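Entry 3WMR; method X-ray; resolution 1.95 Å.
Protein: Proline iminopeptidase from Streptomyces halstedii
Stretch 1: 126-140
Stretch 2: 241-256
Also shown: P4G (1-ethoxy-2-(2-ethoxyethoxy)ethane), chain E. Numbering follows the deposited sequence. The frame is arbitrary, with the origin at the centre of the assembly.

Stretch 1 (126-140) SWGGMLGSVHAARRP
Stretch 2 (241-256) TLRDWSVEDCLPDIQV

Most of stretch 1 is helical, with 128-136 securely so, and stretch 2 runs along it in the same direction as a chain of turns. CA distances set the register: Trp127 to Leu242 9.8 Å, Met130 to Val247 6.6 Å and Ala137 to Ile254 4.6 Å, so the two backbones converge toward their C-terminal ends. Together they bury 758 Å², both sides summed.

Mostly i to i-4 bonds serve the helix backbone, with i to i-3 bonds near the ends. Gly132 N reaches Gly128 O at 2.8 Å, Val134 N reaches Met130 O at 3.1 Å, and Ala137 N reaches Ser133 O at 2.9 Å. Ser133 (chi1 m) is buried without stranding its hydroxyl, because OG donates back to Gly129 O at 2.9 Å; its CB is left to pack 3.9 Å from Leu251 CD2. At the start, Trp127 N donates to Ser126 OG over a very short 2.5 Å.

Stretch 2 opens with a type I turn, Leu242 to Trp245, closed by Trp245 N to Leu242 O at 2.9 Å. Trp245 and Ser246 are extended (phi/psi -80/136 and -133/142). Helical phi/psi at 248-250 then leads into the 3-10 segment 251-253, where Asp253 N meets Cys250 O at 3.0 Å. Ser246 OG serves twice, donating to Glu248 OE1 (2.5 Å, very short) and accepting from Glu248 N (3.2 Å).

The apolar end centres on Trp245 (chi1 t, chi2 55°), whose CB points toward the helix. Its CZ3 lies 3.6 Å from Met130 CB and 3.6 Å from Trp127 CZ3; the two six-membered rings are oblique, with centroids 5.7 Å apart and planes at 45°. Val134 CG2 lies at the edge of the Trp245 ring, 3.9 Å from CZ2; Val134 CG2 is also 3.8 Å from Val247 CG1. Met130 (m, t, p) places SD 4.9 Å from the six-membered ring centroid of Trp245. Trp127, Met130, Val134, Trp245 and Val247 are all buried, which suits apolar side chains. Both indole nitrogens have partners: Trp245 NE1 donates weakly to P4G O2 at 3.3 Å, and Trp127 NE1 is bonded elsewhere in the structure.

Where the backbones come close, small side chains fit. Ala137 CB sits 3.5 Å from Cys250 CB and 3.4 Å from Cys250 O, while Ala136 CB lies 3.9 Å from Ile254 CG1.

The one direct hydrogen bond across the contact follows the helix. Arg139, at phi/psi 59/54, leaves helical geometry with its N still bonded to Ala136 O (3.0 Å). Its side chain (m, t, t, chi4 -176°) is extended, and NE donates to Asp253 O at 2.8 Å and 174°, nearly linear. Asp253 OD1 is 4.1 Å from Arg139 NH2 and well out of the guanidinium plane, so only charge proximity acts there. Gln255 CD covers one guanidinium face, 3.3 Å from Arg139 NE; both residues are exposed, where polar groups can meet solvent. Two waters add bridges between the stretches: one accepts from Gln255 N (3.0 Å) and donates to Ala136 O (2.7 Å); the other accepts from Arg139 NH2 (2.8 Å) and donates to Pro252 O (2.9 Å).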

ATOM      1  N   SER A 126      -1.470   1.351  -1.832  1.00 20.72           N
ATOM      2  CA  SER A 126      -2.721   0.796  -1.266  1.00 22.00           C
ATOM      3  C   SER A 126      -3.010   1.481   0.071  1.00 20.64           C
ATOM      4  O   SER A 126      -2.894   2.708   0.161  1.00 20.70           O
ATOM      5  CB  SER A 126      -2.641  -0.760  -1.174  1.00 23.88           C
ATOM      6  OG  SER A 126      -3.540  -1.373  -0.245  1.00 26.57           O
ATOM      7  N   TRP A 127      -3.390   0.721   1.090  1.00 19.75           N
ATOM      8  CA  TRP A 127      -3.475   1.242   2.464  1.00 19.78           C
ATOM      9  C   TRP A 127      -2.330   2.192   2.845  1.00 19.24           C
ATOM     10  O   TRP A 127      -2.550   3.214   3.514  1.00 19.13           O
ATOM     11  CB  TRP A 127      -3.596   0.077   3.485  1.00 19.84           C
ATOM     12  CG  TRP A 127      -2.798   0.256   4.744  1.00 19.93           C
ATOM     13  CD1 TRP A 127      -1.575  -0.240   5.013  1.00 20.13           C
ATOM     14  CD2 TRP A 127      -3.178   1.032   5.885  1.00 20.66           C
ATOM     15  NE1 TRP A 127      -1.154   0.167   6.251  1.00 21.33           N
ATOM     16  CE2 TRP A 127      -2.137   0.931   6.823  1.00 21.55           C
ATOM     17  CE3 TRP A 127      -4.315   1.776   6.210  1.00 21.43           C
ATOM     18  CZ2 TRP A 127      -2.181   1.571   8.065  1.00 22.34           C
ATOM     19  CZ3 TRP A 127      -4.369   2.416   7.455  1.00 22.26           C
ATOM     20  CH2 TRP A 127      -3.305   2.302   8.366  1.00 22.56           C
ATOM     21  N   GLY A 128      -1.112   1.844   2.455  1.00 18.77           N
ATOM     22  CA  GLY A 128       0.071   2.639   2.738  1.00 18.16           C
ATOM     23  C   GLY A 128       0.004   4.059   2.203  1.00 18.13           C
ATOM     24  O   GLY A 128       0.582   4.975   2.788  1.00 17.26           O
ATOM     25  N   GLY A 129      -0.699   4.244   1.091  1.00 18.12           N
ATOM     26  CA  GLY A 129      -0.928   5.564   0.533  1.00 18.03           C
ATOM     27  C   GLY A 129      -1.902   6.355   1.399  1.00 18.25           C
ATOM     28  O   GLY A 129      -1.828   7.584   1.454  1.00 17.53           O
ATOM     29  N   MET A 130      -2.821   5.652   2.051  1.00 18.85           N
ATOM     30  CA  MET A 130      -3.783   6.294   2.964  1.00 19.75           C
ATOM     31  C   MET A 130      -3.089   6.713   4.259  1.00 19.78           C
ATOM     32  O   MET A 130      -3.305   7.837   4.769  1.00 20.69           O
ATOM     33  CB  MET A 130      -4.983   5.373   3.258  1.00 20.19           C
ATOM     34  CG  MET A 130      -5.752   4.952   2.012  1.00 20.39           C
ATOM     35  SD  MET A 130      -7.176   3.896   2.326  1.00 20.84           S
ATOM     36  CE  MET A 130      -8.445   5.114   2.710  1.00 21.35           C
ATOM     37  N   LEU A 131      -2.307   5.793   4.816  1.00 19.80           N
ATOM     38  CA  LEU A 131      -1.413   6.068   5.949  1.00 20.28           C
ATOM     39  C   LEU A 131      -0.464   7.225   5.624  1.00 20.40           C
ATOM     40  O   LEU A 131      -0.341   8.183   6.395  1.00 19.21           O
ATOM     41  CB  LEU A 131      -0.628   4.794   6.339  1.00 21.08           C
ATOM     42  CG  LEU A 131       0.378   4.912   7.501  1.00 22.07           C
ATOM     43  CD1 LEU A 131      -0.338   5.272   8.793  1.00 22.70           C
ATOM     44  CD2 LEU A 131       1.183   3.636   7.685  1.00 22.47           C
ATOM     45  N   GLY A 132       0.205   7.146   4.466  1.00 19.57           N
ATOM     46  CA  GLY A 132       1.078   8.238   4.018  1.00 19.86           C
ATOM     47  C   GLY A 132       0.394   9.593   3.991  1.00 20.67           C
ATOM     48  O   GLY A 132       1.001  10.601   4.364  1.00 20.23           O
ATOM     49  N   SER A 133      -0.869   9.628   3.557  1.00 21.07           N
ATOM     50  CA  SER A 133      -1.619  10.887   3.473  1.00 22.29           C
ATOM     51  C   SER A 133      -1.897  11.455   4.860  1.00 22.89           C
ATOM     52  O   SER A 133      -1.796  12.668   5.082  1.00 22.39           O
ATOM     53  CB  SER A 133      -2.951  10.677   2.758  1.00 22.80           C
ATOM     54  OG  SER A 133      -2.748  10.289   1.423  1.00 23.06           O
ATOM     55  N   VAL A 134      -2.258  10.573   5.789  1.00 24.10           N
ATOM     56  CA  VAL A 134      -2.516  10.985   7.181  1.00 25.26           C
ATOM     57  C   VAL A 134      -1.240  11.581   7.785  1.00 25.23           C
ATOM     58  O   VAL A 134      -1.245  12.660   8.393  1.00 25.22           O
ATOM     59  CB  VAL A 134      -3.018   9.795   8.036  1.00 25.86           C
ATOM     60  CG1 VAL A 134      -3.154  10.182   9.498  1.00 27.11           C
ATOM     61  CG2 VAL A 134      -4.351   9.286   7.506  1.00 26.22           C
ATOM     62  N   HIS A 135      -0.142  10.868   7.603  1.00 24.04           N
ATOM     63  CA  HIS A 135       1.168  11.358   8.007  1.00 24.05           C
ATOM     64  C   HIS A 135       1.526  12.719   7.376  1.00 24.20           C
ATOM     65  O   HIS A 135       1.938  13.622   8.085  1.00 23.65           O
ATOM     66  CB  HIS A 135       2.211  10.320   7.646  1.00 23.38           C
ATOM     67  CG  HIS A 135       3.606  10.724   7.972  1.00 23.34           C
ATOM     68  ND1 HIS A 135       4.242  10.330   9.131  1.00 23.98           N
ATOM     69  CD2 HIS A 135       4.493  11.484   7.294  1.00 22.52           C
ATOM     70  CE1 HIS A 135       5.463  10.827   9.148  1.00 23.37           C
ATOM     71  NE2 HIS A 135       5.638  11.533   8.047  1.00 23.49           N
ATOM     72  N   ALA A 136       1.363  12.856   6.056  1.00 23.63           N
ATOM     73  CA  ALA A 136       1.676  14.101   5.357  1.00 23.83           C
ATOM     74  C   ALA A 136       0.782  15.276   5.801  1.00 25.05           C
ATOM     75  O   ALA A 136       1.199  16.429   5.726  1.00 25.47           O
ATOM     76  CB  ALA A 136       1.570  13.917   3.853  1.00 23.55           C
ATOM     77  N   ALA A 137      -0.425  14.971   6.269  1.00 25.58           N
ATOM     78  CA  ALA A 137      -1.396  15.994   6.624  1.00 26.64           C
ATOM     79  C   ALA A 137      -1.040  16.690   7.940  1.00 27.94           C
ATOM     80  O   ALA A 137      -1.495  17.793   8.194  1.00 27.51           O
ATOM     81  CB  ALA A 137      -2.793  15.400   6.689  1.00 26.13           C
ATOM     82  N   ARG A 138      -0.190  16.056   8.735  1.00 29.54           N
ATOM     83  CA  ARG A 138       0.352  16.661   9.947  1.00 32.18           C
ATOM     84  C   ARG A 138       1.524  17.586   9.672  1.00 32.08           C
ATOM     85  O   ARG A 138       2.062  18.191  10.595  1.00 31.40           O
ATOM     86  CB  ARG A 138       0.780  15.564  10.918  1.00 34.26           C
ATOM     87  CG  ARG A 138      -0.362  14.621  11.228  1.00 37.11           C
ATOM     88  CD  ARG A 138       0.038  13.534  12.202  1.00 39.98           C
ATOM     89  NE  ARG A 138      -1.075  12.777  12.814  1.00 42.70           N
ATOM     90  CZ  ARG A 138      -2.280  12.513  12.289  1.00 42.17           C
ATOM     91  NH1 ARG A 138      -2.648  12.906  11.072  1.00 43.84           N
ATOM     92  NH2 ARG A 138      -3.140  11.799  13.006  1.00 42.16           N
ATOM     93  N   ARG A 139       1.938  17.674   8.408  1.00 31.03           N
ATOM     94  CA  ARG A 139       2.940  18.627   7.973  1.00 30.49           C
ATOM     95  C   ARG A 139       4.270  18.456   8.705  1.00 31.04           C
ATOM     96  O   ARG A 139       4.793  19.420   9.279  1.00 32.18           O
ATOM     97  CB  ARG A 139       2.406  20.074   8.118  1.00 31.28           C
ATOM     98  CG  ARG A 139       1.197  20.352   7.226  1.00 31.18           C
ATOM     99  CD  ARG A 139       0.614  21.746   7.457  1.00 32.14           C
ATOM    100  NE  ARG A 139      -0.398  22.086   6.457  1.00 32.38           N
ATOM    101  CZ  ARG A 139      -1.017  23.267   6.362  1.00 35.11           C
ATOM    102  NH1 ARG A 139      -0.734  24.251   7.205  1.00 36.00           N
ATOM    103  NH2 ARG A 139      -1.932  23.470   5.420  1.00 35.15           N
ATOM    104  N   PRO A 140       4.828  17.236   8.692  1.00 29.39           N
ATOM    105  CA  PRO A 140       6.126  17.020   9.329  1.00 29.85           C
ATOM    106  C   PRO A 140       7.234  17.713   8.529  1.00 30.03           C
ATOM    107  O   PRO A 140       7.148  17.789   7.298  1.00 29.74           O
ATOM    108  CB  PRO A 140       6.292  15.494   9.263  1.00 30.14           C
ATOM    109  CG  PRO A 140       5.566  15.104   8.026  1.00 28.95           C
ATOM    110  CD  PRO A 140       4.426  16.077   7.865  1.00 29.45           C
ATOM    111  N   THR A 241     -12.428  -3.349  10.074  1.00 25.64           N
ATOM    112  CA  THR A 241     -12.653  -2.082  10.773  1.00 26.41           C
ATOM    113  C   THR A 241     -12.381  -0.825   9.939  1.00 26.00           C
ATOM    114  O   THR A 241     -12.822   0.243  10.323  1.00 26.64           O
ATOM    115  CB  THR A 241     -11.806  -1.985  12.059  1.00 27.12           C
ATOM    116  OG1 THR A 241     -10.426  -2.149  11.737  1.00 28.01           O
ATOM    117  CG2 THR A 241     -12.223  -3.047  13.068  1.00 28.46           C
ATOM    118  N   LEU A 242     -11.695  -0.933   8.800  1.00 25.23           N
ATOM    119  CA  LEU A 242     -11.495   0.250   7.947  1.00 25.69           C
ATOM    120  C   LEU A 242     -12.599   0.475   6.916  1.00 25.01           C
ATOM    121  O   LEU A 242     -12.527   1.392   6.109  1.00 24.43           O
ATOM    122  CB  LEU A 242     -10.117   0.229   7.266  1.00 24.92           C
ATOM    123  CG  LEU A 242      -8.899   0.272   8.206  1.00 25.58           C
ATOM    124  CD1 LEU A 242      -7.618   0.280   7.392  1.00 25.74           C
ATOM    125  CD2 LEU A 242      -8.923   1.462   9.180  1.00 26.08           C
ATOM    126  N   ARG A 243     -13.629  -0.353   6.983  1.00 26.57           N
ATOM    127  CA  ARG A 243     -14.750  -0.339   6.044  1.00 28.80           C
ATOM    128  C   ARG A 243     -15.344   1.035   5.712  1.00 29.45           C
ATOM    129  O   ARG A 243     -15.673   1.306   4.552  1.00 29.58           O
ATOM    130  CB  ARG A 243     -15.854  -1.237   6.614  1.00 31.33           C
ATOM    131  CG  ARG A 243     -17.132  -1.274   5.820  1.00 33.04           C
ATOM    132  CD  ARG A 243     -18.067  -2.301   6.418  1.00 35.41           C
ATOM    133  NE  ARG A 243     -19.341  -2.318   5.704  1.00 37.57           N
ATOM    134  CZ  ARG A 243     -19.592  -2.997   4.583  1.00 39.22           C
ATOM    135  NH1 ARG A 243     -18.656  -3.766   3.995  1.00 35.95           N
ATOM    136  NH2 ARG A 243     -20.810  -2.913   4.049  1.00 41.17           N
ATOM    137  N   ASP A 244     -15.510   1.882   6.726  1.00 31.03           N
ATOM    138  CA  ASP A 244     -16.105   3.207   6.525  1.00 32.97           C
ATOM    139  C   ASP A 244     -15.056   4.324   6.471  1.00 31.75           C
ATOM    140  O   ASP A 244     -15.391   5.504   6.400  1.00 32.99           O
ATOM    141  CB  ASP A 244     -17.139   3.477   7.638  1.00 34.83           C
ATOM    142  CG  ASP A 244     -18.388   2.600   7.497  1.00 38.08           C
ATOM    143  OD1 ASP A 244     -19.016   2.629   6.413  1.00 41.65           O
ATOM    144  OD2 ASP A 244     -18.751   1.874   8.451  1.00 40.37           O
ATOM    145  N   TRP A 245     -13.782   3.963   6.484  1.00 29.08           N
ATOM    146  CA  TRP A 245     -12.740   4.955   6.706  1.00 28.74           C
ATOM    147  C   TRP A 245     -12.388   5.787   5.459  1.00 27.72           C
ATOM    148  O   TRP A 245     -12.230   5.257   4.352  1.00 24.23           O
ATOM    149  CB  TRP A 245     -11.506   4.255   7.252  1.00 29.28           C
ATOM    150  CG  TRP A 245     -10.407   5.173   7.650  1.00 30.19           C
ATOM    151  CD1 TRP A 245     -10.482   6.225   8.525  1.00 30.99           C
ATOM    152  CD2 TRP A 245      -9.049   5.103   7.216  1.00 29.22           C
ATOM    153  NE1 TRP A 245      -9.254   6.820   8.650  1.00 30.64           N
ATOM    154  CE2 TRP A 245      -8.355   6.155   7.853  1.00 29.93           C
ATOM    155  CE3 TRP A 245      -8.350   4.254   6.342  1.00 28.82           C
ATOM    156  CZ2 TRP A 245      -6.999   6.378   7.653  1.00 29.13           C
ATOM    157  CZ3 TRP A 245      -6.999   4.477   6.140  1.00 28.34           C
ATOM    158  CH2 TRP A 245      -6.337   5.535   6.788  1.00 28.79           C
ATOM    159  N   SER A 246     -12.248   7.094   5.672  1.00 27.01           N
ATOM    160  CA  SER A 246     -11.865   8.032   4.620  1.00 27.61           C
ATOM    161  C   SER A 246     -10.760   8.960   5.114  1.00 28.25           C
ATOM    162  O   SER A 246     -10.783   9.383   6.277  1.00 29.81           O
ATOM    163  CB  SER A 246     -13.069   8.866   4.214  1.00 28.03           C
ATOM    164  OG  SER A 246     -12.711   9.822   3.245  1.00 28.18           O
ATOM    165  N   VAL A 247      -9.806   9.291   4.243  1.00 26.93           N
ATOM    166  CA  VAL A 247      -8.771  10.301   4.577  1.00 27.08           C
ATOM    167  C   VAL A 247      -9.043  11.684   3.950  1.00 27.71           C
ATOM    168  O   VAL A 247      -8.227  12.607   4.090  1.00 28.78           O
ATOM    169  CB  VAL A 247      -7.333   9.824   4.213  1.00 25.71           C
ATOM    170  CG1 VAL A 247      -7.004   8.536   4.959  1.00 24.71           C
ATOM    171  CG2 VAL A 247      -7.159   9.639   2.709  1.00 24.91           C
ATOM    172  N   GLU A 248     -10.204  11.840   3.315  1.00 28.17           N
ATOM    173  CA  GLU A 248     -10.525  13.032   2.544  1.00 28.72           C
ATOM    174  C   GLU A 248     -10.387  14.316   3.379  1.00 30.86           C
ATOM    175  O   GLU A 248      -9.982  15.352   2.857  1.00 29.95           O
ATOM    176  CB  GLU A 248     -11.941  12.938   1.983  1.00 29.08           C
ATOM    177  CG  GLU A 248     -12.150  11.866   0.918  1.00 28.87           C
ATOM    178  CD  GLU A 248     -13.617  11.551   0.706  1.00 29.04           C
ATOM    179  OE1 GLU A 248     -14.216  10.863   1.554  1.00 29.93           O
ATOM    180  OE2 GLU A 248     -14.187  12.002  -0.303  1.00 30.26           O
ATOM    181  N   ASP A 249     -10.706  14.237   4.668  1.00 32.00           N
ATOM    182  CA  ASP A 249     -10.721  15.428   5.530  1.00 34.50           C
ATOM    183  C   ASP A 249      -9.342  15.989   5.842  1.00 32.94           C
ATOM    184  O   ASP A 249      -9.217  17.167   6.148  1.00 33.14           O
ATOM    185  CB  ASP A 249     -11.463  15.136   6.834  1.00 37.27           C
ATOM    186  CG  ASP A 249     -12.972  15.025   6.635  1.00 41.09           C
ATOM    187  OD1 ASP A 249     -13.509  15.541   5.619  1.00 43.71           O
ATOM    188  OD2 ASP A 249     -13.634  14.419   7.506  1.00 45.32           O
ATOM    189  N   CYS A 250      -8.306  15.169   5.753  1.00 31.42           N
ATOM    190  CA  CYS A 250      -6.956  15.659   5.994  1.00 30.73           C
ATOM    191  C   CYS A 250      -6.222  16.097   4.711  1.00 29.18           C
ATOM    192  O   CYS A 250      -5.206  16.776   4.798  1.00 29.23           O
ATOM    193  CB  CYS A 250      -6.160  14.622   6.758  1.00 30.70           C
ATOM    194  SG  CYS A 250      -5.541  13.323   5.684  1.00 32.89           S
ATOM    195  N   LEU A 251      -6.766  15.767   3.540  1.00 27.38           N
ATOM    196  CA  LEU A 251      -6.079  15.999   2.267  1.00 26.81           C
ATOM    197  C   LEU A 251      -5.775  17.460   1.943  1.00 26.44           C
ATOM    198  O   LEU A 251      -4.716  17.743   1.380  1.00 24.40           O
ATOM    199  CB  LEU A 251      -6.822  15.335   1.081  1.00 27.31           C
ATOM    200  CG  LEU A 251      -7.015  13.807   1.131  1.00 26.17           C
ATOM    201  CD1 LEU A 251      -7.730  13.274  -0.104  1.00 26.17           C
ATOM    202  CD2 LEU A 251      -5.711  13.066   1.328  1.00 26.39           C
ATOM    203  N   PRO A 252      -6.678  18.398   2.315  1.00 26.54           N
ATOM    204  CA  PRO A 252      -6.345  19.795   2.053  1.00 26.99           C
ATOM    205  C   PRO A 252      -5.113  20.285   2.803  1.00 27.15           C
ATOM    206  O   PRO A 252      -4.556  21.298   2.411  1.00 27.67           O
ATOM    207  CB  PRO A 252      -7.608  20.569   2.531  1.00 27.75           C
ATOM    208  CG  PRO A 252      -8.706  19.561   2.483  1.00 28.01           C
ATOM    209  CD  PRO A 252      -8.051  18.251   2.846  1.00 26.82           C
ATOM    210  N   ASP A 253      -4.693  19.586   3.860  1.00 27.72           N
ATOM    211  CA  ASP A 253      -3.564  20.024   4.689  1.00 28.37           C
ATOM    212  C   ASP A 253      -2.195  19.560   4.180  1.00 27.83           C
ATOM    213  O   ASP A 253      -1.151  19.959   4.721  1.00 27.57           O
ATOM    214  CB  ASP A 253      -3.753  19.547   6.130  1.00 29.74           C
ATOM    215  CG  ASP A 253      -4.916  20.259   6.849  1.00 32.30           C
ATOM    216  OD1 ASP A 253      -5.353  21.353   6.428  1.00 33.97           O
ATOM    217  OD2 ASP A 253      -5.401  19.698   7.844  1.00 33.96           O
ATOM    218  N   ILE A 254      -2.189  18.702   3.165  1.00 26.03           N
ATOM    219  CA  ILE A 254      -0.933  18.196   2.590  1.00 24.91           C
ATOM    220  C   ILE A 254      -0.271  19.302   1.774  1.00 25.03           C
ATOM    221  O   ILE A 254      -0.839  19.771   0.776  1.00 26.55           O
ATOM    222  CB  ILE A 254      -1.177  16.936   1.731  1.00 22.91           C
ATOM    223  CG1 ILE A 254      -1.661  15.782   2.616  1.00 22.27           C
ATOM    224  CG2 ILE A 254       0.092  16.529   0.999  1.00 22.77           C
ATOM    225  CD1 ILE A 254      -2.241  14.603   1.861  1.00 21.68           C
ATOM    226  N   GLN A 255       0.918  19.715   2.201  1.00 25.20           N
ATOM    227  CA  GLN A 255       1.630  20.848   1.586  1.00 26.96           C
ATOM    228  C   GLN A 255       2.664  20.433   0.543  1.00 27.32           C
ATOM    229  O   GLN A 255       3.073  21.243  -0.304  1.00 29.55           O
ATOM    230  CB  GLN A 255       2.349  21.652   2.660  1.00 28.79           C
ATOM    231  CG  GLN A 255       1.404  22.410   3.570  1.00 30.32           C
ATOM    232  CD  GLN A 255       2.132  23.140   4.692  1.00 32.22           C
ATOM    233  OE1 GLN A 255       3.016  22.584   5.329  1.00 33.14           O
ATOM    234  NE2 GLN A 255       1.741  24.382   4.951  1.00 33.04           N
ATOM    235  N   VAL A 256       3.093  19.179   0.601  1.00 24.63           N
ATOM    236  CA  VAL A 256       4.197  18.755  -0.248  1.00 23.77           C
ATOM    237  C   VAL A 256       3.654  18.382  -1.618  1.00 23.45           C
ATOM    238  O   VAL A 256       2.465  18.097  -1.769  1.00 23.02           O
ATOM    239  CB  VAL A 256       4.989  17.605   0.399  1.00 23.09           C
ATOM    240  CG1 VAL A 256       5.706  18.111   1.639  1.00 23.09           C
ATOM    241  CG2 VAL A 256       4.088  16.417   0.740  1.00 23.41           C
TER
HETATM  242  C8  P4G E 402     -12.121   3.577  11.009  1.00 48.96           C
HETATM  243  C7  P4G E 402     -11.876   4.938  11.624  1.00 50.61           C
HETATM  244  O4  P4G E 402     -10.546   5.056  12.156  1.00 53.16           O
HETATM  245  C6  P4G E 402     -10.329   6.313  12.820  1.00 52.79           C
HETATM  246  C5  P4G E 402      -8.842   6.614  13.039  1.00 52.08           C
HETATM  247  O3  P4G E 402      -8.392   7.606  12.113  1.00 52.39           O
HETATM  248  C4  P4G E 402      -7.235   8.340  12.516  1.00 52.03           C
HETATM  249  C3  P4G E 402      -6.726   9.185  11.342  1.00 51.31           C
HETATM  250  O2  P4G E 402      -7.709   9.286  10.292  1.00 49.93           O
HETATM  251  C2  P4G E 402      -7.830  10.598   9.730  1.00 49.45           C
HETATM  252  C1  P4G E 402      -8.911  10.603   8.670  1.00 48.68           C
HETATM  253  O   HOH W   1       2.555  18.014   3.999  1.00 24.34           O
HETATM  254  O   HOH W   2      -1.928  22.500   2.744  1.00 35.40           O